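Local structure of putative acyl-CoA thioester hydrolase YbhC (Escherichia coli K-12, 3GRH) at residues S153-D156 against W157-D160; P172-Y175 against M176-C180. The protein is a putative thioesterase of the pectinesterase family, an outer-membrane lipoprotein with a parallel beta-helix fold that neither binds pectin nor shows pectinesterase activity. All coordinates share one frame; numbering follows the deposited sequence.

How the interactions relate
After strand 142-146 of the parallel beta-helix the chain leaves the coil and builds two short helices before it returns at strand 196-198. Interaction 1 forms the first turns of helix 154-161; interaction 2, which opens only once interaction 1 has closed, forms those of helix 174-181. Both are local, each within one continuous stretch, so they run in series without nesting or crossing, their centres about 14 Å apart. The two helices meet through W157, whose CZ3 and CH2 pack on Y177 and C180, the W157 and Y177 ring planes about 20° apart, and through R158, whose CG lies beside the Y177 hydroxyl. The C180-C192 disulfide ties the second helix to the segment leading back into the coil.

Interaction 1 (S153-D156 against W157-D160); sequences SPAD and WRHD
S153 caps the N-terminus of helix 154-161, and its carbonyl opens the run of i to i+4 bonds by accepting from W157 N at 2.9 Å. The S153 side chain does the capping itself: its OG accepts the N-H of D156, ahead in the first turn, with D156 N at 3.2 Å. P154, A155 and R158 form the side-chain part of the contact. R158 bends at chi3 (-63°), which folds its guanidinium back toward the start of the helix, one face over A155 CA and P154 O. NH1 of R158 comes within 3.7 Å of P154 CB, while R158 NH2 reaches the A155 methyl, CB, at 3.9 Å. The guanidinium thus lies beside P154 and A155, and its NH1 is hydrogen-bonded beyond them to Q181 O. W157 leaves the helix on another side, CG anti to N (chi1 -174°), and carries its indole to the neighbouring helix 174-181, with NE1 bonded to C192 O. The carboxylates of D156 and D160 follow each other one turn apart, OD1 to OD1 6.5 Å. The D156 carbonyl O receives the N-H of D160, whose N is 3.1 Å away.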
loop_
_atom_site.group_PDB
_atom_site.type_symbol
_atom_site.label_atom_id
_atom_site.label_comp_id
_atom_site.label_asym_id
_atom_site.label_seq_id
_atom_site.Cartn_x
_atom_site.Cartn_y
_atom_site.Cartn_z
ATOM N N SER A 153 15.726 -18.184 3.493
ATOM C CA SER A 153 15.660 -19.395 2.744
ATOM C C SER A 153 14.245 -19.931 2.694
ATOM O O SER A 153 13.475 -19.706 3.618
ATOM C CB SER A 153 16.563 -20.506 3.342
ATOM O OG SER A 153 16.199 -20.880 4.681
ATOM N N PRO A 154 13.891 -20.626 1.596
ATOM C CA PRO A 154 12.596 -21.303 1.624
ATOM C C PRO A 154 12.375 -22.233 2.758
ATOM O O PRO A 154 11.281 -22.272 3.316
ATOM C CB PRO A 154 12.524 -21.996 0.257
ATOM C CG PRO A 154 13.429 -21.130 -0.626
ATOM C CD PRO A 154 14.520 -20.686 0.267
ATOM N N ALA A 155 13.377 -23.005 3.173
ATOM C CA ALA A 155 13.167 -23.861 4.327
ATOM C C ALA A 155 12.797 -23.137 5.617
ATOM O O ALA A 155 11.921 -23.595 6.359
ATOM C CB ALA A 155 14.409 -24.671 4.531
ATOM N N ASP A 156 13.503 -22.057 5.911
ATOM C CA ASP A 156 13.217 -21.196 7.075
ATOM C C ASP A 156 11.859 -20.553 6.947
ATOM O O ASP A 156 11.129 -20.502 7.910
ATOM C CB ASP A 156 14.295 -20.128 7.251
ATOM C CG ASP A 156 15.595 -20.695 7.772
ATOM O OD1 ASP A 156 15.660 -21.932 8.060
ATOM O OD2 ASP A 156 16.566 -19.897 7.887
ATOM N N TRP A 157 11.498 -20.121 5.743
ATOM C CA TRP A 157 10.162 -19.582 5.444
ATOM C C TRP A 157 9.062 -20.562 5.717
ATOM O O TRP A 157 8.103 -20.278 6.414
ATOM C CB TRP A 157 10.110 -19.090 4.010
ATOM C CG TRP A 157 8.851 -18.387 3.637
ATOM C CD1 TRP A 157 8.594 -17.067 3.712
ATOM C CD2 TRP A 157 7.704 -18.989 3.085
ATOM N NE1 TRP A 157 7.347 -16.789 3.260
ATOM C CE2 TRP A 157 6.746 -17.966 2.896
ATOM C CE3 TRP A 157 7.363 -20.308 2.726
ATOM C CZ2 TRP A 157 5.528 -18.223 2.325
ATOM C CZ3 TRP A 157 6.135 -20.555 2.210
ATOM C CH2 TRP A 157 5.220 -19.523 2.042
ATOM N N ARG A 158 9.216 -21.785 5.206
ATOM C CA ARG A 158 8.201 -22.809 5.411
ATOM C C ARG A 158 7.984 -23.135 6.866
ATOM O O ARG A 158 6.861 -23.347 7.288
ATOM C CB ARG A 158 8.592 -24.095 4.677
ATOM C CG ARG A 158 8.369 -24.059 3.184
ATOM C CD ARG A 158 8.487 -25.401 2.533
ATOM N NE ARG A 158 9.797 -25.987 2.648
ATOM C CZ ARG A 158 10.805 -25.847 1.789
ATOM N NH1 ARG A 158 10.697 -25.134 0.670
ATOM N NH2 ARG A 158 11.928 -26.478 2.054
ATOM N N HIS A 159 9.077 -23.165 7.633
ATOM C CA HIS A 159 9.005 -23.444 9.036
ATOM C C HIS A 159 8.227 -22.393 9.803
ATOM O O HIS A 159 7.295 -22.712 10.561
ATOM C CB HIS A 159 10.400 -23.632 9.626
ATOM C CG HIS A 159 10.342 -24.031 11.049
ATOM N ND1 HIS A 159 10.016 -25.314 11.429
ATOM C CD2 HIS A 159 10.518 -23.330 12.191
ATOM C CE1 HIS A 159 9.987 -25.385 12.748
ATOM N NE2 HIS A 159 10.313 -24.204 13.233
ATOM N N ASP A 160 8.514 -21.135 9.491
ATOM C CA ASP A 160 7.925 -19.989 10.183
ATOM C C ASP A 160 6.509 -19.748 9.798
ATOM O O ASP A 160 5.694 -19.311 10.636
ATOM C CB ASP A 160 8.761 -18.749 9.922
ATOM C CG ASP A 160 10.093 -18.758 10.677
ATOM O OD1 ASP A 160 10.466 -19.808 11.262
ATOM O OD2 ASP A 160 10.803 -17.747 10.532
#

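Interaction 2 (P172-Y175 against M176-C180); sequences PAWY and MYDSC
The first turns of helix 174-181, with A173 at the N-cap, bring aromatic side chains against their neighbours on two sides. Y175 and M176 run alongside each other: M176 CG makes a CH-pi contact over one face of the phenol, 3.7 Å from the Y175 ring centroid, and M176 SD adds a Met-aromatic contact, oblique, at 4.6 Å. Y175 takes the crowded position between its N and carbonyl carbon (chi1 78°), turning its ring toward M176; its OH bonds outward to Q199 and A125 N. With the phenol gone, as in an alanine here, M176 CG and SD would probably lose their aromatic partner, and Q199 OE1 and A125 N their hydroxyl mate. On another side, W174 meets D178 and Y177. D178 CB lies over one face of the indole, 4.0 Å from the centroid of the W174 five-membered ring, its carboxylate turned 21° from the ring plane and bonded through OD1 to Q181. Y177 CD2 approaches W174 CZ3 to 3.6 Å, the two rings oblique at 41°. Backbone bonds from Y177, D178 and S179 N to A173, W174 and Y175 O give the i to i+4 pattern of an alpha-helix N-terminus.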
loop_
_atom_site.group_PDB
_atom_site.type_symbol
_atom_site.label_atom_id
_atom_site.label_comp_id
_atom_site.label_asym_id
_atom_site.label_seq_id
_atom_site.Cartn_x
_atom_site.Cartn_y
_atom_site.Cartn_z
ATOM N N PRO A 172 -8.265 -23.738 2.390
ATOM C CA PRO A 172 -8.195 -22.513 1.675
ATOM C C PRO A 172 -6.776 -21.890 1.737
ATOM O O PRO A 172 -5.964 -22.046 2.688
ATOM C CB PRO A 172 -9.201 -21.582 2.416
ATOM C CG PRO A 172 -10.182 -22.576 2.979
ATOM C CD PRO A 172 -9.288 -23.732 3.411
ATOM N N ALA A 173 -6.463 -21.230 0.671
ATOM C CA ALA A 173 -5.249 -20.480 0.572
ATOM C C ALA A 173 -4.097 -21.376 0.243
ATOM O O ALA A 173 -2.953 -20.936 0.159
ATOM C CB ALA A 173 -4.912 -19.576 1.867
ATOM N N TRP A 174 -4.342 -22.669 0.030
ATOM C CA TRP A 174 -3.243 -23.523 -0.447
ATOM C C TRP A 174 -2.523 -22.986 -1.664
ATOM O O TRP A 174 -1.296 -23.061 -1.722
ATOM C CB TRP A 174 -3.756 -24.928 -0.777
ATOM C CG TRP A 174 -2.652 -25.824 -1.276
ATOM C CD1 TRP A 174 -2.485 -26.274 -2.500
ATOM C CD2 TRP A 174 -1.513 -26.249 -0.517
ATOM N NE1 TRP A 174 -1.338 -27.040 -2.576
ATOM C CE2 TRP A 174 -0.711 -27.016 -1.360
ATOM C CE3 TRP A 174 -1.103 -26.048 0.799
ATOM C CZ2 TRP A 174 0.478 -27.594 -0.931
ATOM C CZ3 TRP A 174 0.068 -26.652 1.232
ATOM C CH2 TRP A 174 0.841 -27.378 0.375
ATOM N N TYR A 175 -3.279 -22.519 -2.660
ATOM C CA TYR A 175 -2.646 -22.098 -3.894
ATOM C C TYR A 175 -1.645 -20.970 -3.620
ATOM O O TYR A 175 -0.625 -20.837 -4.321
ATOM C CB TYR A 175 -3.683 -21.732 -4.934
ATOM C CG TYR A 175 -4.327 -20.397 -4.762
ATOM C CD1 TYR A 175 -3.829 -19.287 -5.414
ATOM C CD2 TYR A 175 -5.496 -20.267 -4.041
ATOM C CE1 TYR A 175 -4.399 -18.047 -5.220
ATOM C CE2 TYR A 175 -6.128 -19.019 -3.882
ATOM C CZ TYR A 175 -5.588 -17.907 -4.480
ATOM O OH TYR A 175 -6.204 -16.693 -4.297
ATOM N N MET A 176 -1.976 -20.118 -2.644
ATOM C CA MET A 176 -1.114 -18.978 -2.226
ATOM C C MET A 176 0.174 -19.492 -1.569
ATOM O O MET A 176 1.297 -19.175 -1.994
ATOM C CB MET A 176 -1.881 -18.067 -1.278
ATOM C CG MET A 176 -3.010 -17.367 -1.987
ATOM S SD MET A 176 -4.178 -16.459 -0.963
ATOM C CE MET A 176 -3.190 -15.030 -0.551
ATOM N N TYR A 177 0.021 -20.353 -0.570
ATOM C CA TYR A 177 1.135 -20.920 0.134
ATOM C C TYR A 177 1.998 -21.693 -0.809
ATOM O O TYR A 177 3.214 -21.553 -0.762
ATOM C CB TYR A 177 0.646 -21.801 1.237
ATOM C CG TYR A 177 1.757 -22.472 1.970
ATOM C CD1 TYR A 177 2.511 -21.736 2.900
ATOM C CD2 TYR A 177 2.105 -23.771 1.707
ATOM C CE1 TYR A 177 3.564 -22.314 3.554
ATOM C CE2 TYR A 177 3.125 -24.349 2.369
ATOM C CZ TYR A 177 3.845 -23.624 3.302
ATOM O OH TYR A 177 4.918 -24.313 3.923
ATOM N N ASP A 178 1.385 -22.501 -1.663
ATOM C CA ASP A 178 2.145 -23.407 -2.565
ATOM C C ASP A 178 2.973 -22.652 -3.587
ATOM O O ASP A 178 4.058 -23.066 -3.938
ATOM C CB ASP A 178 1.181 -24.323 -3.280
ATOM C CG ASP A 178 1.828 -25.514 -3.909
ATOM O OD1 ASP A 178 2.839 -26.046 -3.398
ATOM O OD2 ASP A 178 1.252 -25.910 -4.939
ATOM N N SER A 179 2.499 -21.508 -4.033
ATOM C CA SER A 179 3.287 -20.678 -4.962
ATOM C C SER A 179 4.605 -20.186 -4.385
ATOM O O SER A 179 5.583 -19.912 -5.120
ATOM C CB SER A 179 2.472 -19.472 -5.483
ATOM O OG SER A 179 2.220 -18.483 -4.486
ATOM N N CYS A 180 4.674 -20.109 -3.077
ATOM C CA CYS A 180 5.889 -19.680 -2.410
ATOM C C CYS A 180 6.738 -20.883 -1.976
ATOM O O CYS A 180 7.960 -20.856 -2.036
ATOM C CB CYS A 180 5.498 -18.923 -1.185
ATOM S SG CYS A 180 4.510 -17.420 -1.529
#